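Local atomic coordinates of giardin subunit alpha-1 (Giardia intestinalis, PDB entry 4EVF), a protein that binds calcium and, in a calcium-dependent way, phospholipids such as phosphatidylserine, and takes part in parasite attachment to the intestinal mucosa and in cytoskeletal remodelling. Residues D6-L11 / A39-A44; T98-T103 / L138-W143. All coordinates share one frame; numbering follows the deposited sequence.

Contact 1: D6-L11 / A39-A44; sequences DIANEL and AKAYVA
Ala8 of helix 4-16 and Tyr42 of helix 32-46 bring their CA atoms to within 5.0 Å, so the two backbones nearly touch at this point. The small side chain of Ala8 permits this. Its methyl group points toward the other helix and meets backbone before side chain: Ala8 CB lies 3.8 Å from Tyr42 CA and 3.9 Å from Tyr42 N. The same methyl touches the root of the tyrosine, with Ala8 CB 4.1 Å from Tyr42 CB. Ala41 also points across, and the two methyls meet with Ala8 CB 4.2 Å from Ala41 CB.

Both helices belong to the predicted first annexin repeat. Annexin repeats are compact all-helical units, and here helices 4-16 and 32-46 pack directly, with helix 20-28 between them in sequence. Helix 20-28 covers Leu11 through Ile26, while Ile38 meets Leu11 from helix 32-46.

Tyr42 CG is anti to the backbone N (chi1 -173°), which sends the ring alongside helix 4-16 with an edge turned to the Ala8 carbonyl. Ala8 O lies near the ring plane, 3.7 Å from Tyr42 CD1 and 3.9 Å from Tyr42 CE1. A partly positive C-H rim facing a carbonyl oxygen is probably mildly favourable. Lys12 and Ile15 touch the Tyr42 side chain further along helix 4-16. At the far end Tyr42 OH is hydrogen-bonded to Asp53, so the polar tip of this buried side chain has a partner.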
loop_
_atom_site.group_PDB
_atom_site.type_symbol
_atom_site.label_atom_id
_atom_site.label_comp_id
_atom_site.label_asym_id
_atom_site.label_seq_id
_atom_site.Cartn_x
_atom_site.Cartn_y
_atom_site.Cartn_z
ATOM N N ASP A 6 -1.806 -29.368 6.107
ATOM C CA ASP A 6 -1.941 -29.827 4.732
ATOM C C ASP A 6 -1.570 -28.744 3.713
ATOM O O ASP A 6 -0.924 -29.042 2.712
ATOM C CB ASP A 6 -3.339 -30.378 4.472
ATOM C CG ASP A 6 -3.560 -31.726 5.129
ATOM O OD1 ASP A 6 -2.633 -32.565 5.105
ATOM O OD2 ASP A 6 -4.657 -31.947 5.675
ATOM N N ILE A 7 -1.972 -27.501 3.979
ATOM C CA ILE A 7 -1.512 -26.364 3.177
ATOM C C ILE A 7 0.003 -26.235 3.243
ATOM O O ILE A 7 0.659 -25.932 2.242
ATOM C CB ILE A 7 -2.114 -25.038 3.666
ATOM C CG1 ILE A 7 -3.632 -25.152 3.793
ATOM C CG2 ILE A 7 -1.712 -23.875 2.740
ATOM C CD1 ILE A 7 -4.246 -24.008 4.562
ATOM N N ALA A 8 0.569 -26.435 4.431
ATOM C CA ALA A 8 2.020 -26.365 4.565
ATOM C C ALA A 8 2.671 -27.424 3.677
ATOM O O ALA A 8 3.736 -27.189 3.098
ATOM C CB ALA A 8 2.447 -26.530 6.023
ATOM N N ASN A 9 2.029 -28.586 3.564
ATOM C CA ASN A 9 2.533 -29.636 2.673
ATOM C C ASN A 9 2.444 -29.240 1.197
ATOM O O ASN A 9 3.385 -29.472 0.427
ATOM C CB ASN A 9 1.821 -30.976 2.899
ATOM C CG ASN A 9 2.417 -32.099 2.049
ATOM O OD1 ASN A 9 1.876 -32.459 0.999
ATOM N ND2 ASN A 9 3.554 -32.632 2.486
ATOM N N GLU A 10 1.315 -28.657 0.799
ATOM C CA GLU A 10 1.190 -28.122 -0.562
ATOM C C GLU A 10 2.364 -27.209 -0.867
ATOM O O GLU A 10 3.027 -27.329 -1.906
ATOM C CB GLU A 10 -0.092 -27.314 -0.721
ATOM C CG GLU A 10 -1.378 -28.113 -0.628
ATOM C CD GLU A 10 -2.596 -27.244 -0.867
ATOM O OE1 GLU A 10 -2.760 -26.734 -2.005
ATOM O OE2 GLU A 10 -3.381 -27.052 0.088
ATOM N N LEU A 11 2.613 -26.280 0.045
ATOM C CA LEU A 11 3.719 -25.345 -0.116
ATOM C C LEU A 11 5.075 -26.037 -0.222
ATOM O O LEU A 11 5.913 -25.646 -1.032
ATOM C CB LEU A 11 3.721 -24.310 1.012
ATOM C CG LEU A 11 2.685 -23.206 0.795
ATOM C CD1 LEU A 11 2.373 -22.467 2.101
ATOM C CD2 LEU A 11 3.161 -22.245 -0.295
ATOM N N ALA A 39 2.517 -20.484 7.935
ATOM C CA ALA A 39 3.955 -20.397 8.159
ATOM C C ALA A 39 4.340 -21.066 9.478
ATOM O O ALA A 39 5.415 -21.667 9.592
ATOM C CB ALA A 39 4.402 -18.950 8.165
ATOM N N LYS A 40 3.473 -20.939 10.482
ATOM C CA LYS A 40 3.712 -21.621 11.757
ATOM C C LYS A 40 3.682 -23.129 11.585
ATOM O O LYS A 40 4.543 -23.823 12.111
ATOM C CB LYS A 40 2.713 -21.200 12.841
ATOM C CG LYS A 40 3.049 -19.868 13.506
ATOM C CD LYS A 40 2.219 -19.655 14.760
ATOM C CE LYS A 40 2.592 -20.666 15.837
ATOM N NZ LYS A 40 3.657 -20.190 16.756
ATOM N N ALA A 41 2.696 -23.635 10.851
ATOM C CA ALA A 41 2.576 -25.076 10.643
ATOM C C ALA A 41 3.802 -25.548 9.879
ATOM O O ALA A 41 4.367 -26.605 10.143
ATOM C CB ALA A 41 1.313 -25.398 9.885
ATOM N N TYR A 42 4.235 -24.724 8.941
ATOM C CA TYR A 42 5.352 -25.089 8.098
ATOM C C TYR A 42 6.636 -25.301 8.893
ATOM O O TYR A 42 7.348 -26.290 8.687
ATOM C CB TYR A 42 5.556 -24.030 7.019
ATOM C CG TYR A 42 6.589 -24.436 6.001
ATOM C CD1 TYR A 42 6.217 -25.066 4.817
ATOM C CD2 TYR A 42 7.937 -24.207 6.229
ATOM C CE1 TYR A 42 7.174 -25.447 3.875
ATOM C CE2 TYR A 42 8.894 -24.575 5.295
ATOM C CZ TYR A 42 8.507 -25.194 4.126
ATOM O OH TYR A 42 9.469 -25.559 3.210
ATOM N N VAL A 43 6.949 -24.378 9.799
ATOM C CA VAL A 43 8.217 -24.475 10.511
ATOM C C VAL A 43 8.176 -25.638 11.510
ATOM O O VAL A 43 9.166 -26.340 11.683
ATOM C CB VAL A 43 8.637 -23.149 11.197
ATOM C CG1 VAL A 43 7.744 -22.846 12.386
ATOM C CG2 VAL A 43 10.084 -23.233 11.635
ATOM N N ALA A 44 7.023 -25.839 12.145
ATOM C CA ALA A 44 6.822 -26.988 13.029
ATOM C C ALA A 44 7.039 -28.305 12.271
ATOM O O ALA A 44 7.745 -29.204 12.742
ATOM C CB ALA A 44 5.420 -26.946 13.646
#

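Contact 2: T98-T103 / L138-W143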
loop_
_atom_site.group_PDB
_atom_site.type_symbol
_atom_site.label_atom_id
_atom_site.label_comp_id
_atom_site.label_asym_id
_atom_site.label_seq_id
_atom_site.Cartn_x
_atom_site.Cartn_y
_atom_site.Cartn_z
ATOM N N THR A 98 4.129 2.697 1.552
ATOM C CA THR A 98 4.356 2.219 2.917
ATOM C C THR A 98 3.594 3.018 3.991
ATOM O O THR A 98 3.151 2.456 4.997
ATOM C CB THR A 98 5.878 2.194 3.261
ATOM O OG1 THR A 98 6.440 3.498 3.095
ATOM C CG2 THR A 98 6.636 1.220 2.362
ATOM N N VAL A 99 3.435 4.321 3.765
ATOM C CA VAL A 99 2.826 5.212 4.748
ATOM C C VAL A 99 1.343 5.464 4.442
ATOM O O VAL A 99 0.499 5.445 5.337
ATOM C CB VAL A 99 3.587 6.580 4.818
ATOM C CG1 VAL A 99 2.829 7.586 5.665
ATOM C CG2 VAL A 99 4.987 6.390 5.362
ATOM N N ILE A 100 1.020 5.687 3.173
ATOM C CA ILE A 100 -0.345 6.061 2.817
ATOM C C ILE A 100 -1.273 4.865 2.573
ATOM O O ILE A 100 -2.422 4.872 3.004
ATOM C CB ILE A 100 -0.393 7.016 1.614
ATOM C CG1 ILE A 100 0.522 8.216 1.866
ATOM C CG2 ILE A 100 -1.838 7.467 1.364
ATOM C CD1 ILE A 100 0.551 9.230 0.727
ATOM N N LEU A 101 -0.769 3.853 1.877
ATOM C CA LEU A 101 -1.512 2.627 1.637
ATOM C C LEU A 101 -1.285 1.703 2.841
ATOM O O LEU A 101 -0.526 0.733 2.776
ATOM C CB LEU A 101 -1.039 1.987 0.328
ATOM C CG LEU A 101 -1.776 0.852 -0.397
ATOM C CD1 LEU A 101 -1.407 -0.467 0.237
ATOM C CD2 LEU A 101 -3.301 1.037 -0.470
ATOM N N CYS A 102 -1.946 2.027 3.946
ATOM C CA CYS A 102 -1.739 1.301 5.191
ATOM C C CYS A 102 -2.923 1.551 6.120
ATOM O O CYS A 102 -3.406 2.671 6.235
ATOM C CB CYS A 102 -0.445 1.766 5.845
ATOM S SG CYS A 102 0.095 0.834 7.286
ATOM N N THR A 103 -3.401 0.500 6.767
ATOM C CA THR A 103 -4.460 0.656 7.764
ATOM C C THR A 103 -3.824 1.137 9.075
ATOM O O THR A 103 -2.649 0.883 9.323
ATOM C CB THR A 103 -5.155 -0.686 8.007
ATOM O OG1 THR A 103 -4.223 -1.584 8.609
ATOM C CG2 THR A 103 -5.622 -1.300 6.695
ATOM N N LEU A 138 4.371 17.714 5.769
ATOM C CA LEU A 138 3.465 18.039 6.866
ATOM C C LEU A 138 2.251 17.106 6.884
ATOM O O LEU A 138 1.802 16.676 7.952
ATOM C CB LEU A 138 3.015 19.500 6.765
ATOM C CG LEU A 138 4.086 20.592 6.902
ATOM C CD1 LEU A 138 3.477 21.960 6.696
ATOM C CD2 LEU A 138 4.757 20.509 8.267
ATOM N N LEU A 139 1.714 16.801 5.706
ATOM C CA LEU A 139 0.609 15.846 5.615
ATOM C C LEU A 139 1.036 14.454 6.051
ATOM O O LEU A 139 0.284 13.774 6.749
ATOM C CB LEU A 139 -0.011 15.814 4.212
ATOM C CG LEU A 139 -1.215 14.878 4.009
ATOM C CD1 LEU A 139 -2.376 15.178 4.955
ATOM C CD2 LEU A 139 -1.691 14.960 2.556
ATOM N N MET A 140 2.231 14.019 5.649
ATOM C CA MET A 140 2.686 12.677 6.025
ATOM C C MET A 140 2.900 12.546 7.530
ATOM O O MET A 140 2.587 11.508 8.126
ATOM C CB MET A 140 3.944 12.251 5.258
ATOM C CG MET A 140 3.633 11.809 3.828
ATOM S SD MET A 140 5.051 11.032 3.020
ATOM C CE MET A 140 4.465 10.952 1.319
ATOM N N GLU A 141 3.406 13.604 8.143
ATOM C CA GLU A 141 3.573 13.626 9.597
ATOM C C GLU A 141 2.232 13.424 10.304
ATOM O O GLU A 141 2.111 12.614 11.224
ATOM C CB GLU A 141 4.183 14.950 10.049
ATOM C CG GLU A 141 4.447 14.996 11.541
ATOM C CD GLU A 141 5.125 16.272 11.973
ATOM O OE1 GLU A 141 4.957 17.305 11.295
ATOM O OE2 GLU A 141 5.832 16.237 12.997
ATOM N N LYS A 142 1.227 14.169 9.868
ATOM C CA LYS A 142 -0.098 14.087 10.480
ATOM C C LYS A 142 -0.791 12.766 10.130
ATOM O O LYS A 142 -1.522 12.196 10.933
ATOM C CB LYS A 142 -0.942 15.275 10.030
ATOM C CG LYS A 142 -2.273 15.410 10.744
ATOM C CD LYS A 142 -2.414 16.793 11.350
ATOM C CE LYS A 142 -2.106 17.858 10.324
ATOM N NZ LYS A 142 -2.071 19.206 10.951
ATOM N N TRP A 143 -0.543 12.275 8.922
ATOM C CA TRP A 143 -1.068 10.983 8.507
ATOM C C TRP A 143 -0.587 9.863 9.422
ATOM O O TRP A 143 -1.374 9.011 9.849
ATOM C CB TRP A 143 -0.642 10.674 7.076
ATOM C CG TRP A 143 -1.420 9.572 6.454
ATOM C CD1 TRP A 143 -1.151 8.234 6.518
ATOM C CD2 TRP A 143 -2.591 9.712 5.652
ATOM N NE1 TRP A 143 -2.095 7.533 5.805
ATOM C CE2 TRP A 143 -2.988 8.420 5.261
ATOM C CE3 TRP A 143 -3.353 10.810 5.236
ATOM C CZ2 TRP A 143 -4.118 8.193 4.461
ATOM C CZ3 TRP A 143 -4.466 10.585 4.441
ATOM C CH2 TRP A 143 -4.837 9.287 4.062
HETATM O O HOH W 1 -2.925 4.922 5.545
#
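Trp143 reaches from helix 135-145 to Val99 and Ile100 of segment 98-103. From CB the indole leaves with CG anti to the backbone N (chi1 -165°), which carries the ring across, and the touching begins at CD1. Trp143 CD1 and Trp143 NE1 each lie 3.4 Å from Val99 O, which approaches the ring obliquely. Trp143 CD1 also meets Val99 CG1, at 4.1 Å. Trp143 NE1 is 3.8 Å from Ile100 CA, and its N-H goes to water 1. The water oxygen is 2.8 Å from Trp143 NE1 and sits in the ring plane at the edge. Ile100 CG2 stands over one face of the indole, offset toward its rim, near Trp143 CE2 and 3.9 Å from Trp143 CZ2. Ile100 also extends to Met140, with Ile100 CD1 4.3 Å from Met140 CE. Ala220 of helix 211-225 and the cation-pi partner Arg148 also adjoin Trp143.

Water 1 is 2.6 Å from Ile100 O, beside the inverse gamma turn centred on Leu101. Its spacing to Cys102 O is too short to trust, and it cannot donate to every acceptor around it. Carbon contacts of Val99, Ile100 and Met140 make this interface mostly apolar. The buried indole N-H is met by water 1, which probably passes the link on to Ile100 O, or perhaps Cys102 O.

Contact 1 and contact 2 lie on opposite sides of the chain's centre and do not touch. Their centres are 34 Å apart, and their nearest atoms about 19 Å. The centre of contact 1 is 27 Å from the centre of the chain; that of contact 2 is 11 Å from it. They follow in series along the sequence, in the predicted first and second annexin repeats. Both are buried. Contact 1 joins two helices, contact 2 a helix and a segment that includes a turn. No hydrogen bond crosses contact 1, which sets an alanine against an alanine and a tyrosine. Contact 2 sets Val99 and Ile100 against Trp143 and Met140, with a water. This is the apo protein, and neither contact contains a bound metal.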